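Local coordinates for hypothetical protein SpyM3_0169 (Streptococcus pyogenes, PDB 1PG6) that is of unknown function but belongs to the AIM24 family of the cupin clan and binds calcium ions, at residues R188-D193 / G218-Q223; M13-D18 / I103-L108. All coordinates share one frame; numbering follows the deposited sequence.

Interaction 1 of 2, residues R188-D193 / G218-Q223; sequences RELDYD and GEIYIQ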
ATOM      1  N   ARG A 188       8.800  -6.076  -8.311  1.00 16.41           N
ATOM      2  CA  ARG A 188       8.579  -5.343  -9.552  1.00 18.31           C
ATOM      3  C   ARG A 188       9.153  -6.131 -10.724  1.00 19.35           C
ATOM      4  O   ARG A 188       8.683  -6.014 -11.855  1.00 17.56           O
ATOM      5  CB  ARG A 188       9.244  -3.972  -9.478  1.00 21.06           C
ATOM      6  CG  ARG A 188       8.883  -3.072 -10.639  1.00 24.61           C
ATOM      7  CD  ARG A 188       9.647  -1.780 -10.562  1.00 27.88           C
ATOM      8  NE  ARG A 188      11.073  -1.997 -10.748  1.00 30.45           N
ATOM      9  CZ  ARG A 188      11.986  -1.037 -10.668  1.00 32.64           C
ATOM     10  NH1 ARG A 188      11.617   0.210 -10.403  1.00 31.86           N
ATOM     11  NH2 ARG A 188      13.267  -1.326 -10.852  1.00 32.91           N
ATOM     12  N   GLU A 189      10.165  -6.938 -10.428  1.00 20.56           N
ATOM     13  CA  GLU A 189      10.843  -7.766 -11.414  1.00 22.77           C
ATOM     14  C   GLU A 189       9.948  -8.872 -12.002  1.00 22.29           C
ATOM     15  O   GLU A 189      10.230  -9.415 -13.075  1.00 21.64           O
ATOM     16  CB  GLU A 189      12.096  -8.358 -10.759  1.00 24.63           C
ATOM     17  CG  GLU A 189      11.859  -8.801  -9.299  1.00 26.59           C
ATOM     18  CD  GLU A 189      12.627  -7.987  -8.251  1.00 28.13           C
ATOM     19  OE1 GLU A 189      12.438  -6.739  -8.141  1.00 18.01           O
ATOM     20  OE2 GLU A 189      13.425  -8.614  -7.502  1.00 28.14           O
ATOM     21  N   LEU A 190       8.862  -9.199 -11.307  1.00 20.35           N
ATOM     22  CA  LEU A 190       7.936 -10.234 -11.772  1.00 19.16           C
ATOM     23  C   LEU A 190       7.006  -9.718 -12.866  1.00 19.66           C
ATOM     24  O   LEU A 190       6.769  -8.516 -12.983  1.00 17.08           O
ATOM     25  CB  LEU A 190       7.070 -10.743 -10.607  1.00 18.52           C
ATOM     26  CG  LEU A 190       7.677 -11.704  -9.582  1.00 16.98           C
ATOM     27  CD1 LEU A 190       6.803 -11.756  -8.333  1.00 17.80           C
ATOM     28  CD2 LEU A 190       7.803 -13.082 -10.197  1.00 18.60           C
ATOM     29  N   ASP A 191       6.494 -10.636 -13.678  1.00 21.98           N
ATOM     30  CA  ASP A 191       5.541 -10.271 -14.716  1.00 22.48           C
ATOM     31  C   ASP A 191       4.184 -10.503 -14.066  1.00 22.42           C
ATOM     32  O   ASP A 191       3.954 -11.554 -13.469  1.00 21.10           O
ATOM     33  CB  ASP A 191       5.699 -11.175 -15.938  1.00 28.07           C
ATOM     34  CG  ASP A 191       7.035 -10.992 -16.626  1.00 32.39           C
ATOM     35  OD1 ASP A 191       8.069 -11.386 -16.044  1.00 36.96           O
ATOM     36  OD2 ASP A 191       7.054 -10.444 -17.747  1.00 35.97           O
ATOM     37  N   TYR A 192       3.287  -9.529 -14.160  1.00 19.97           N
ATOM     38  CA  TYR A 192       1.979  -9.691 -13.546  1.00 21.00           C
ATOM     39  C   TYR A 192       0.862  -9.215 -14.457  1.00 22.49           C
ATOM     40  O   TYR A 192       1.076  -8.401 -15.356  1.00 23.04           O
ATOM     41  CB  TYR A 192       1.922  -8.925 -12.225  1.00 20.23           C
ATOM     42  CG  TYR A 192       1.527  -7.475 -12.375  1.00 20.26           C
ATOM     43  CD1 TYR A 192       0.198  -7.081 -12.240  1.00 19.60           C
ATOM     44  CD2 TYR A 192       2.480  -6.499 -12.655  1.00 19.19           C
ATOM     45  CE1 TYR A 192      -0.175  -5.751 -12.375  1.00 20.64           C
ATOM     46  CE2 TYR A 192       2.120  -5.163 -12.796  1.00 19.84           C
ATOM     47  CZ  TYR A 192       0.791  -4.795 -12.650  1.00 20.88           C
ATOM     48  OH  TYR A 192       0.427  -3.477 -12.757  1.00 22.44           O
ATOM     49  N   ASP A 193      -0.335  -9.728 -14.205  1.00 21.83           N
ATOM     50  CA  ASP A 193      -1.506  -9.366 -14.983  1.00 23.34           C
ATOM     51  C   ASP A 193      -2.770  -9.576 -14.164  1.00 23.01           C
ATOM     52  O   ASP A 193      -3.119 -10.707 -13.828  1.00 22.21           O
ATOM     53  CB  ASP A 193      -1.580 -10.213 -16.256  1.00 26.35           C
ATOM     54  CG  ASP A 193      -2.826  -9.925 -17.078  1.00 30.77           C
ATOM     55  OD1 ASP A 193      -3.110 -10.693 -18.020  1.00 35.53           O
ATOM     56  OD2 ASP A 193      -3.517  -8.930 -16.784  1.00 32.95           O
ATOM     57  N   GLY A 218      10.761 -13.743  -8.190  1.00 19.11           N
ATOM     58  CA  GLY A 218      10.472 -12.683  -7.241  1.00 17.82           C
ATOM     59  C   GLY A 218       9.593 -13.142  -6.092  1.00 16.86           C
ATOM     60  O   GLY A 218       9.201 -14.307  -6.027  1.00 16.91           O
ATOM     61  N   GLU A 219       9.287 -12.226  -5.179  1.00 16.12           N
ATOM     62  CA  GLU A 219       8.446 -12.562  -4.033  1.00 16.03           C
ATOM     63  C   GLU A 219       7.032 -12.015  -4.173  1.00 15.29           C
ATOM     64  O   GLU A 219       6.805 -10.973  -4.784  1.00 12.92           O
ATOM     65  CB  GLU A 219       9.064 -12.030  -2.736  1.00 19.62           C
ATOM     66  CG  GLU A 219      10.395 -12.662  -2.354  1.00 24.42           C
ATOM     67  CD  GLU A 219      11.512 -12.308  -3.312  1.00 27.27           C
ATOM     68  OE1 GLU A 219      11.736 -11.097  -3.536  1.00 27.69           O
ATOM     69  OE2 GLU A 219      12.168 -13.239  -3.831  1.00 27.09           O
ATOM     70  N   ILE A 220       6.081 -12.744  -3.601  1.00 14.14           N
ATOM     71  CA  ILE A 220       4.682 -12.346  -3.617  1.00 14.04           C
ATOM     72  C   ILE A 220       4.223 -12.402  -2.166  1.00 12.94           C
ATOM     73  O   ILE A 220       4.365 -13.434  -1.517  1.00 14.46           O
ATOM     74  CB  ILE A 220       3.821 -13.333  -4.432  1.00 15.75           C
ATOM     75  CG1 ILE A 220       4.273 -13.338  -5.894  1.00 15.30           C
ATOM     76  CG2 ILE A 220       2.354 -12.949  -4.330  1.00 15.19           C
ATOM     77  CD1 ILE A 220       3.723 -14.503  -6.685  1.00 19.45           C
ATOM     78  N   TYR A 221       3.703 -11.294  -1.650  1.00 11.05           N
ATOM     79  CA  TYR A 221       3.212 -11.270  -0.277  1.00 10.23           C
ATOM     80  C   TYR A 221       1.703 -11.311  -0.327  1.00  9.04           C
ATOM     81  O   TYR A 221       1.069 -10.441  -0.921  1.00 10.64           O
ATOM     82  CB  TYR A 221       3.681 -10.006   0.448  1.00 10.21           C
ATOM     83  CG  TYR A 221       5.165  -9.993   0.682  1.00 12.13           C
ATOM     84  CD1 TYR A 221       5.714 -10.548   1.841  1.00 10.54           C
ATOM     85  CD2 TYR A 221       6.033  -9.495  -0.287  1.00 13.58           C
ATOM     86  CE1 TYR A 221       7.095 -10.608   2.024  1.00 15.58           C
ATOM     87  CE2 TYR A 221       7.415  -9.553  -0.109  1.00 14.04           C
ATOM     88  CZ  TYR A 221       7.936 -10.107   1.037  1.00 14.52           C
ATOM     89  OH  TYR A 221       9.306 -10.178   1.186  1.00 19.40           O
ATOM     90  N   ILE A 222       1.122 -12.341   0.265  1.00  9.80           N
ATOM     91  CA  ILE A 222      -0.325 -12.441   0.274  1.00  9.19           C
ATOM     92  C   ILE A 222      -0.833 -12.282   1.695  1.00  9.32           C
ATOM     93  O   ILE A 222      -0.075 -12.426   2.656  1.00  9.92           O
ATOM     94  CB  ILE A 222      -0.817 -13.788  -0.286  1.00 10.89           C
ATOM     95  CG1 ILE A 222      -0.303 -14.937   0.577  1.00 12.15           C
ATOM     96  CG2 ILE A 222      -0.345 -13.953  -1.725  1.00 11.77           C
ATOM     97  CD1 ILE A 222      -0.943 -16.270   0.255  1.00 15.35           C
ATOM     98  N   GLN A 223      -2.115 -11.964   1.820  1.00  7.78           N
ATOM     99  CA  GLN A 223      -2.738 -11.787   3.126  1.00  7.87           C
ATOM    100  C   GLN A 223      -3.842 -12.835   3.240  1.00  7.54           C
ATOM    101  O   GLN A 223      -4.403 -13.257   2.239  1.00  9.91           O
ATOM    102  CB  GLN A 223      -3.299 -10.366   3.269  1.00  6.50           C
ATOM    103  CG  GLN A 223      -4.410 -10.012   2.288  1.00  9.31           C
ATOM    104  CD  GLN A 223      -4.852  -8.559   2.382  1.00 11.64           C
ATOM    105  OE1 GLN A 223      -5.961  -8.204   1.964  1.00 13.35           O
ATOM    106  NE2 GLN A 223      -3.985  -7.707   2.909  1.00  6.56           N
TER
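Leu190 lays its isobutyl group over the backbone of Gly218 at a corner between two antiparallel sheets of this AIM24-family, cupin-clan fold. Both methyls take part. CD2 approaches the amide, 3.6 Å from Gly218 N, while CD1 reaches further along the chain to within 3.6 Å of Glu219 O. Between them Leu190 CG sits 3.8 Å from Gly218 CA, against backbone that carries no side chain. CD1 then meets Ile220, whose CG1 lies 3.9 Å from Leu190 CD1 and adds to the small apolar patch. Leu190 turns CG opposite its own carbonyl carbon (chi1 -76°), which carries it toward Gly218, and chi2 of 164° then sends CD1 and CD2 to their separate partners.

Further out, the bonds that hold this corner come from neighbouring strands. Gly218 bonds through its backbone to Leu171, and Glu219 N is held by Ser187 OG, while Asp191 pairs with Arg215. Gly218 is where the chain turns from strand 211-215 into strand 219-223; residues 188-190 likewise link strands 183-187 and 191-195, which lie in different sheets. Ile220 also touches Phe214 and Leu171.

Beside this buried patch lies a charged cluster. Glu189 and Glu219 bring like charges near each other, and Lys111 NZ forms a salt bridge with each, which probably offsets their repulsion. Glu219 folds back through chi2 67°, although its beta carbon starts away from segment 188-193. The two acidic groups remain out of direct contact, with Glu189 OE2 5.0 Å from Glu219 OE1.

Interaction 2 of 2, residues M13-D18 / I103-L108; sequences MRFTID and IVALEL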
HETATM    1  N   MSE A  13      14.782   7.084   7.398  1.00 40.62           N
HETATM    2  CA  MSE A  13      13.980   7.102   8.611  1.00 38.53           C
HETATM    3  C   MSE A  13      14.287   5.839   9.405  1.00 36.90           C
HETATM    4  O   MSE A  13      14.684   4.821   8.835  1.00 36.12           O
HETATM    5  CB  MSE A  13      12.492   7.121   8.262  1.00 39.18           C
HETATM    6  CG  MSE A  13      12.059   5.914   7.438  1.00 38.52           C
HETATM    7 SE   MSE A  13      10.161   5.814   7.096  1.00 40.77          SE
HETATM    8  CE  MSE A  13       9.751   4.247   8.126  1.00 38.59           C
ATOM      9  N   ARG A  14      14.118   5.904  10.720  1.00 35.64           N
ATOM     10  CA  ARG A  14      14.344   4.737  11.557  1.00 34.81           C
ATOM     11  C   ARG A  14      12.972   4.348  12.091  1.00 32.57           C
ATOM     12  O   ARG A  14      12.254   5.184  12.638  1.00 31.24           O
ATOM     13  CB  ARG A  14      15.295   5.062  12.711  1.00 37.62           C
ATOM     14  CG  ARG A  14      15.942   3.823  13.321  1.00 42.71           C
ATOM     15  CD  ARG A  14      16.997   4.172  14.364  1.00 45.52           C
ATOM     16  NE  ARG A  14      16.414   4.430  15.677  1.00 48.66           N
ATOM     17  CZ  ARG A  14      15.816   3.507  16.423  1.00 50.02           C
ATOM     18  NH1 ARG A  14      15.719   2.258  15.985  1.00 50.73           N
ATOM     19  NH2 ARG A  14      15.317   3.829  17.609  1.00 50.72           N
ATOM     20  N   PHE A  15      12.601   3.085  11.920  1.00 29.68           N
ATOM     21  CA  PHE A  15      11.294   2.629  12.375  1.00 28.33           C
ATOM     22  C   PHE A  15      11.378   1.451  13.330  1.00 27.77           C
ATOM     23  O   PHE A  15      12.401   0.776  13.423  1.00 27.11           O
ATOM     24  CB  PHE A  15      10.432   2.250  11.167  1.00 27.49           C
ATOM     25  CG  PHE A  15      10.961   1.079  10.391  1.00 28.65           C
ATOM     26  CD1 PHE A  15      10.558  -0.217  10.698  1.00 28.83           C
ATOM     27  CD2 PHE A  15      11.892   1.267   9.377  1.00 28.57           C
ATOM     28  CE1 PHE A  15      11.077  -1.307  10.008  1.00 28.72           C
ATOM     29  CE2 PHE A  15      12.417   0.181   8.682  1.00 29.81           C
ATOM     30  CZ  PHE A  15      12.010  -1.107   8.997  1.00 29.64           C
ATOM     31  N   THR A  16      10.288   1.218  14.049  1.00 26.62           N
ATOM     32  CA  THR A  16      10.203   0.109  14.983  1.00 26.82           C
ATOM     33  C   THR A  16       8.778  -0.426  14.953  1.00 25.88           C
ATOM     34  O   THR A  16       7.855   0.217  15.457  1.00 23.79           O
ATOM     35  CB  THR A  16      10.545   0.540  16.428  1.00 27.55           C
ATOM     36  OG1 THR A  16      11.899   1.006  16.489  1.00 28.98           O
ATOM     37  CG2 THR A  16      10.380  -0.635  17.386  1.00 30.22           C
ATOM     38  N   ILE A  17       8.601  -1.588  14.330  1.00 25.34           N
ATOM     39  CA  ILE A  17       7.290  -2.226  14.260  1.00 24.00           C
ATOM     40  C   ILE A  17       7.153  -3.017  15.549  1.00 25.77           C
ATOM     41  O   ILE A  17       8.024  -3.816  15.893  1.00 24.73           O
ATOM     42  CB  ILE A  17       7.181  -3.200  13.065  1.00 23.61           C
ATOM     43  CG1 ILE A  17       7.265  -2.432  11.744  1.00 22.64           C
ATOM     44  CG2 ILE A  17       5.860  -3.961  13.130  1.00 22.84           C
ATOM     45  CD1 ILE A  17       7.280  -3.335  10.516  1.00 24.51           C
ATOM     46  N   ASP A  18       6.069  -2.782  16.277  1.00 27.10           N
ATOM     47  CA  ASP A  18       5.856  -3.492  17.531  1.00 28.00           C
ATOM     48  C   ASP A  18       5.851  -5.004  17.276  1.00 28.14           C
ATOM     49  O   ASP A  18       5.191  -5.473  16.352  1.00 30.47           O
ATOM     50  CB  ASP A  18       4.524  -3.064  18.142  1.00 28.55           C
ATOM     51  CG  ASP A  18       4.499  -3.239  19.632  1.00 29.11           C
ATOM     52  OD1 ASP A  18       4.867  -2.279  20.343  1.00 31.03           O
ATOM     53  OD2 ASP A  18       4.131  -4.340  20.089  1.00 29.85           O
ATOM     54  N   ILE A 103       2.298  -5.773   9.473  1.00  9.56           N
ATOM     55  CA  ILE A 103       3.080  -4.797   8.728  1.00  9.41           C
ATOM     56  C   ILE A 103       4.371  -5.489   8.321  1.00 11.45           C
ATOM     57  O   ILE A 103       4.934  -6.265   9.091  1.00 12.52           O
ATOM     58  CB  ILE A 103       3.432  -3.561   9.597  1.00 10.60           C
ATOM     59  CG1 ILE A 103       2.150  -2.824   9.993  1.00 11.92           C
ATOM     60  CG2 ILE A 103       4.365  -2.622   8.829  1.00 10.53           C
ATOM     61  CD1 ILE A 103       2.370  -1.708  11.007  1.00 12.60           C
ATOM     62  N   VAL A 104       4.826  -5.227   7.104  1.00 11.68           N
ATOM     63  CA  VAL A 104       6.069  -5.811   6.628  1.00 12.55           C
ATOM     64  C   VAL A 104       6.915  -4.678   6.065  1.00 13.25           C
ATOM     65  O   VAL A 104       6.409  -3.813   5.347  1.00 13.80           O
ATOM     66  CB  VAL A 104       5.814  -6.893   5.535  1.00 14.38           C
ATOM     67  CG1 VAL A 104       5.031  -6.304   4.371  1.00 16.65           C
ATOM     68  CG2 VAL A 104       7.130  -7.480   5.061  1.00 18.63           C
ATOM     69  N   ALA A 105       8.192  -4.668   6.425  1.00 11.74           N
ATOM     70  CA  ALA A 105       9.113  -3.640   5.949  1.00 11.24           C
ATOM     71  C   ALA A 105       9.960  -4.243   4.837  1.00 12.00           C
ATOM     72  O   ALA A 105      10.512  -5.329   4.989  1.00 13.89           O
ATOM     73  CB  ALA A 105      10.003  -3.166   7.090  1.00 11.90           C
ATOM     74  N   LEU A 106      10.060  -3.531   3.724  1.00 13.21           N
ATOM     75  CA  LEU A 106      10.828  -4.000   2.587  1.00 14.27           C
ATOM     76  C   LEU A 106      11.866  -2.955   2.183  1.00 16.61           C
ATOM     77  O   LEU A 106      11.537  -1.779   1.993  1.00 15.40           O
ATOM     78  CB  LEU A 106       9.876  -4.299   1.425  1.00 13.60           C
ATOM     79  CG  LEU A 106       8.825  -5.390   1.696  1.00 15.04           C
ATOM     80  CD1 LEU A 106       7.800  -5.427   0.569  1.00 14.59           C
ATOM     81  CD2 LEU A 106       9.512  -6.747   1.819  1.00 14.72           C
ATOM     82  N   GLU A 107      13.120  -3.392   2.069  1.00 17.06           N
ATOM     83  CA  GLU A 107      14.228  -2.516   1.694  1.00 18.48           C
ATOM     84  C   GLU A 107      14.197  -2.268   0.191  1.00 18.39           C
ATOM     85  O   GLU A 107      14.085  -3.203  -0.601  1.00 19.03           O
ATOM     86  CB  GLU A 107      15.561  -3.165   2.083  1.00 21.81           C
ATOM     87  CG  GLU A 107      16.797  -2.309   1.814  1.00 25.76           C
ATOM     88  CD  GLU A 107      16.930  -1.134   2.766  1.00 29.88           C
ATOM     89  OE1 GLU A 107      17.954  -0.417   2.693  1.00 32.09           O
ATOM     90  OE2 GLU A 107      16.015  -0.921   3.591  1.00 30.90           O
ATOM     91  N   LEU A 108      14.301  -1.004  -0.199  1.00 18.96           N
ATOM     92  CA  LEU A 108      14.262  -0.651  -1.610  1.00 19.62           C
ATOM     93  C   LEU A 108      15.644  -0.315  -2.158  1.00 20.49           C
ATOM     94  O   LEU A 108      16.465   0.296  -1.477  1.00 20.86           O
ATOM     95  CB  LEU A 108      13.318   0.530  -1.825  1.00 18.63           C
ATOM     96  CG  LEU A 108      11.904   0.372  -1.251  1.00 17.20           C
ATOM     97  CD1 LEU A 108      11.110   1.643  -1.506  1.00 18.39           C
ATOM     98  CD2 LEU A 108      11.215  -0.826  -1.880  1.00 17.22           C
TER
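Ile17 and Ile103 make the tightest meeting here, where strand 14-17 of one antiparallel sheet faces strand 103-108 at the border of another. The strands run in nearly opposite directions, at 149°, with their axes 9.0 Å apart at closest approach; two edge strands of different sheets thus meet through their side chains.

The aliphatic pair comes first. Ile17 reaches across with its terminal methyl, CD1, which lies 3.4 Å from Ile103 CG2, tighter than usual for two carbons, and 4.0 Å from Ile103 CB. The extended end of Ile17 (chi2 175°) carries CD1 forward, and the two side chains cross obliquely. The same methyl reaches more loosely toward Ala105, with Ile17 CD1 4.4 Å from Ala105 CB. Pro24 touches both isoleucines.

The aromatic contact lies further along. Phe15 brings the outer corner of its ring to the methyl of Ala105: CZ is 3.5 Å from Ala105 CB, and CE1 is 3.6 Å from that same CB. The methyl meets the ring obliquely. Val26 and Thr157 also touch Phe15, one from strand 26-30 and the other from strand 156-161.

Backbone bonding runs within each sheet: Thr16 pairs with Glu27, and Val104 with Ala160. Ile103 also lies about 6 Å from a bound calcium ion by its side chain. Across the contact itself the chemistry is wholly apolar, which implies that van der Waals contact of methyls and ring, partly open to solvent at the surface, joins the two sheets here.

Interaction 2 closes along the chain before interaction 1 opens, and their centres lie about 19 Å apart. All four segments lie within the AIM24 family region, but they belong to four antiparallel sheets: 14-17 is a border strand of one, 103-108 of a second, 219-223 lies inside a third, and 191-195 borders a small fourth. Each interaction therefore joins different sheets. The two also meet directly, where Tyr221 OH of segment 218-223 packs 3.5 Å from Leu106 CD2 of segment 103-108. Strands 219-223 and 103-108 thus touch at this point, through residues that take no part in either contact itself.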